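Local coordinates for protein phosphoribosylamine--glycine ligase (PDB 1VKZ) that catalyses the ATP-dependent joining of glycine to 5-phosphoribosylamine, giving glycinamide ribonucleotide in the second step of de novo purine biosynthesis, at residues K111-K116 and L284-R289. Residues are numbered along the deposited sequence; the frame is centred on the assembly and turned at random.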
ATOM      1  N   LYS A 111       0.719  -4.343 -17.915  1.00 43.28           N
ATOM      2  CA  LYS A 111      -0.365  -4.456 -18.903  1.00 41.92           C
ATOM      3  C   LYS A 111      -0.139  -5.517 -19.940  1.00 43.66           C
ATOM      4  O   LYS A 111      -1.080  -6.192 -20.353  1.00 43.91           O
ATOM      5  CB  LYS A 111      -0.567  -3.127 -19.613  1.00 41.82           C
ATOM      6  CG  LYS A 111      -1.342  -2.166 -18.818  1.00 47.02           C
ATOM      7  CD  LYS A 111      -2.723  -2.727 -18.495  1.00 53.60           C
ATOM      8  CE  LYS A 111      -3.814  -1.656 -18.510  1.00 56.11           C
ATOM      9  NZ  LYS A 111      -5.184  -2.260 -18.665  1.00 51.94           N
ATOM     10  N   ARG A 112       1.107  -5.661 -20.389  1.00 45.36           N
ATOM     11  CA  ARG A 112       1.412  -6.663 -21.389  1.00 45.35           C
ATOM     12  C   ARG A 112       1.340  -8.053 -20.801  1.00 44.15           C
ATOM     13  O   ARG A 112       0.910  -9.010 -21.437  1.00 42.36           O
ATOM     14  CB  ARG A 112       2.751  -6.347 -22.021  1.00 45.91           C
ATOM     15  CG  ARG A 112       2.584  -5.284 -23.090  1.00 47.71           C
ATOM     16  CD  ARG A 112       3.790  -4.461 -23.344  1.00 48.98           C
ATOM     17  NE  ARG A 112       3.574  -3.457 -24.374  1.00 54.10           N
ATOM     18  CZ  ARG A 112       4.544  -2.683 -24.847  1.00 56.89           C
ATOM     19  NH1 ARG A 112       5.779  -2.769 -24.352  1.00 59.33           N
ATOM     20  NH2 ARG A 112       4.282  -1.807 -25.805  1.00 56.02           N
ATOM     21  N   PHE A 113       1.758  -8.128 -19.556  1.00 43.70           N
ATOM     22  CA  PHE A 113       1.671  -9.333 -18.770  1.00 42.61           C
ATOM     23  C   PHE A 113       0.219  -9.798 -18.706  1.00 43.59           C
ATOM     24  O   PHE A 113      -0.109 -10.928 -19.065  1.00 43.98           O
ATOM     25  CB  PHE A 113       2.201  -9.020 -17.369  1.00 42.01           C
ATOM     26  CG  PHE A 113       2.082 -10.153 -16.411  1.00 44.23           C
ATOM     27  CD1 PHE A 113       2.974 -11.197 -16.449  1.00 40.71           C
ATOM     28  CD2 PHE A 113       1.059 -10.193 -15.499  1.00 34.20           C
ATOM     29  CE1 PHE A 113       2.852 -12.234 -15.558  1.00 43.09           C
ATOM     30  CE2 PHE A 113       0.921 -11.253 -14.619  1.00 36.25           C
ATOM     31  CZ  PHE A 113       1.817 -12.263 -14.650  1.00 35.32           C
HETATM   32  N   MSE A 114      -0.657  -8.908 -18.265  1.00 44.64           N
HETATM   33  CA  MSE A 114      -2.056  -9.243 -18.128  1.00 46.72           C
HETATM   34  C   MSE A 114      -2.748  -9.655 -19.476  1.00 44.59           C
HETATM   35  O   MSE A 114      -3.582 -10.572 -19.531  1.00 40.19           O
HETATM   36  CB  MSE A 114      -2.756  -8.062 -17.499  1.00 45.85           C
HETATM   37  CG  MSE A 114      -2.322  -7.786 -16.102  1.00 46.98           C
HETATM   38 SE   MSE A 114      -3.406  -6.361 -15.321  1.00 63.36          SE
HETATM   39  CE  MSE A 114      -2.270  -4.737 -15.490  1.00 49.57           C
ATOM     40  N   LYS A 115      -2.421  -8.952 -20.555  1.00 45.72           N
ATOM     41  CA  LYS A 115      -2.937  -9.322 -21.867  1.00 45.05           C
ATOM     42  C   LYS A 115      -2.492 -10.758 -22.179  1.00 43.20           C
ATOM     43  O   LYS A 115      -3.297 -11.586 -22.542  1.00 41.30           O
ATOM     44  CB  LYS A 115      -2.440  -8.351 -22.940  1.00 44.60           C
ATOM     45  CG  LYS A 115      -3.287  -8.334 -24.235  1.00 46.15           C
ATOM     46  CD  LYS A 115      -2.467  -7.930 -25.473  1.00 47.46           C
ATOM     47  CE  LYS A 115      -1.980  -6.479 -25.416  1.00 55.21           C
ATOM     48  NZ  LYS A 115      -0.898  -6.146 -26.420  1.00 51.92           N
ATOM     49  N   LYS A 116      -1.207 -11.036 -21.974  1.00 43.50           N
ATOM     50  CA  LYS A 116      -0.618 -12.367 -22.187  1.00 42.71           C
ATOM     51  C   LYS A 116      -1.322 -13.473 -21.385  1.00 42.74           C
ATOM     52  O   LYS A 116      -1.753 -14.484 -21.929  1.00 44.69           O
ATOM     53  CB  LYS A 116       0.863 -12.331 -21.804  1.00 43.84           C
ATOM     54  CG  LYS A 116       1.775 -13.206 -22.642  1.00 38.56           C
ATOM     55  CD  LYS A 116       3.184 -13.202 -22.080  1.00 40.68           C
ATOM     56  CE  LYS A 116       4.055 -14.185 -22.807  1.00 37.69           C
ATOM     57  NZ  LYS A 116       5.229 -14.589 -21.994  1.00 49.16           N
ATOM     58  N   LEU A 284      -6.512  -2.622 -11.896  1.00 45.75           N
ATOM     59  CA  LEU A 284      -6.024  -1.282 -12.180  1.00 44.22           C
ATOM     60  C   LEU A 284      -4.537  -1.186 -12.053  1.00 45.51           C
ATOM     61  O   LEU A 284      -3.928  -0.357 -12.718  1.00 44.68           O
ATOM     62  CB  LEU A 284      -6.641  -0.275 -11.216  1.00 46.01           C
ATOM     63  CG  LEU A 284      -8.154  -0.157 -11.339  1.00 40.83           C
ATOM     64  CD1 LEU A 284      -8.640   0.932 -10.413  1.00 47.97           C
ATOM     65  CD2 LEU A 284      -8.521   0.117 -12.769  1.00 33.91           C
ATOM     66  N   GLU A 285      -3.972  -2.010 -11.169  1.00 45.70           N
ATOM     67  CA  GLU A 285      -2.548  -2.032 -10.928  1.00 44.83           C
ATOM     68  C   GLU A 285      -2.211  -3.103  -9.928  1.00 41.92           C
ATOM     69  O   GLU A 285      -3.042  -3.559  -9.165  1.00 46.19           O
ATOM     70  CB  GLU A 285      -2.018  -0.683 -10.430  1.00 44.30           C
ATOM     71  CG  GLU A 285      -2.409  -0.365  -9.017  1.00 51.51           C
ATOM     72  CD  GLU A 285      -2.044   1.040  -8.587  1.00 52.86           C
ATOM     73  OE1 GLU A 285      -1.732   1.922  -9.444  1.00 66.48           O
ATOM     74  OE2 GLU A 285      -2.082   1.249  -7.357  1.00 70.68           O
ATOM     75  N   TYR A 286      -0.956  -3.501  -9.969  1.00 42.65           N
ATOM     76  CA  TYR A 286      -0.342  -4.443  -9.042  1.00 39.89           C
ATOM     77  C   TYR A 286       0.581  -3.640  -8.116  1.00 39.06           C
ATOM     78  O   TYR A 286       1.301  -2.755  -8.558  1.00 38.15           O
ATOM     79  CB  TYR A 286       0.517  -5.422  -9.832  1.00 37.96           C
ATOM     80  CG  TYR A 286      -0.198  -6.488 -10.627  1.00 39.07           C
ATOM     81  CD1 TYR A 286      -1.110  -7.341 -10.029  1.00 38.78           C
ATOM     82  CD2 TYR A 286       0.081  -6.674 -11.971  1.00 35.92           C
ATOM     83  CE1 TYR A 286      -1.758  -8.313 -10.773  1.00 40.09           C
ATOM     84  CE2 TYR A 286      -0.538  -7.646 -12.703  1.00 35.75           C
ATOM     85  CZ  TYR A 286      -1.454  -8.453 -12.102  1.00 29.98           C
ATOM     86  OH  TYR A 286      -2.044  -9.438 -12.825  1.00 41.07           O
ATOM     87  N   ASN A 287       0.525  -3.935  -6.826  1.00 41.44           N
ATOM     88  CA  ASN A 287       1.581  -3.539  -5.911  1.00 43.44           C
ATOM     89  C   ASN A 287       2.123  -4.798  -5.268  1.00 41.87           C
ATOM     90  O   ASN A 287       1.422  -5.782  -5.118  1.00 40.17           O
ATOM     91  CB  ASN A 287       1.061  -2.529  -4.881  1.00 44.93           C
ATOM     92  CG  ASN A 287       0.644  -1.196  -5.519  1.00 49.72           C
ATOM     93  OD1 ASN A 287       0.765  -0.994  -6.756  1.00 56.97           O
ATOM     94  ND2 ASN A 287       0.169  -0.267  -4.682  1.00 44.23           N
ATOM     95  N   VAL A 288       3.402  -4.785  -4.957  1.00 44.40           N
ATOM     96  CA  VAL A 288       4.084  -5.995  -4.449  1.00 46.00           C
ATOM     97  C   VAL A 288       4.385  -5.861  -2.984  1.00 48.07           C
ATOM     98  O   VAL A 288       5.395  -6.338  -2.511  1.00 54.84           O
ATOM     99  CB  VAL A 288       5.381  -6.302  -5.218  1.00 44.75           C
ATOM    100  CG1 VAL A 288       5.033  -6.701  -6.669  1.00 45.27           C
ATOM    101  CG2 VAL A 288       6.328  -5.131  -5.166  1.00 38.33           C
ATOM    102  N   ARG A 289       3.502  -5.192  -2.275  1.00 47.80           N
ATOM    103  CA  ARG A 289       3.557  -5.122  -0.853  1.00 51.08           C
ATOM    104  C   ARG A 289       2.175  -4.663  -0.384  1.00 49.84           C
ATOM    105  O   ARG A 289       1.325  -4.327  -1.197  1.00 49.60           O
ATOM    106  CB  ARG A 289       4.654  -4.167  -0.415  1.00 52.72           C
ATOM    107  CG  ARG A 289       4.754  -2.892  -1.236  1.00 59.84           C
ATOM    108  CD  ARG A 289       3.537  -1.993  -1.154  1.00 67.61           C
ATOM    109  NE  ARG A 289       3.652  -0.801  -1.995  1.00 76.83           N
ATOM    110  CZ  ARG A 289       2.750   0.184  -2.042  1.00 75.52           C
ATOM    111  NH1 ARG A 289       1.652   0.143  -1.288  1.00 79.30           N
ATOM    112  NH2 ARG A 289       2.953   1.221  -2.844  1.00 70.44           N
TER
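Tyr286, on an outermost strand of the four-stranded antiparallel sheet in the ATP-grasp domain, reaches the helix 107-116 and meets Phe113 and Met114, the latter modelled as selenomethionine. CG of Met114 lies 3.7 Å from OH of Tyr286 and 3.8 Å from its CE2. With CG anti to the carbonyl carbon (chi1 -66°) and the chain extended at chi2, SE forms a Met-aromatic contact, 4.8 Å from the centroid of the Tyr286 ring and 43° off the ring normal, an oblique approach. Phe113 crosses Tyr286 at about a right angle and presents its edge: its CE2 stands 3.9 Å from OH of Tyr286, which lies near the plane of the phenylalanine ring. With CG of Phe113 anti to the backbone N (chi1 176°), the ring is swung to the outer end of the tyrosine, where it meets the hydroxyl rather than the strand backbone.

All three side chains are buried, and the phenol hydroxyl is satisfied by a hydrogen bond with Thr255 of helix 242-261. Leu103 and Ile119 touch both aromatic side chains, while Leu270 and Leu272 pack on Tyr286 from the neighbouring strand. A leucine in place of Tyr286 would probably leave Thr255 without this partner and open a gap beside Met114 and Phe113.

The neighbours of Tyr286 along the strand, Glu285 and Asn287, are predicted magnesium ligands; the tyrosine between them joins strand 280-287 to helix 107-116. Next to it, Leu284 and Glu285 both face Gly273 in a classic beta bulge, and Glu285 OE1 makes a salt bridge with Lys107 NZ, from the first turn of the same helix.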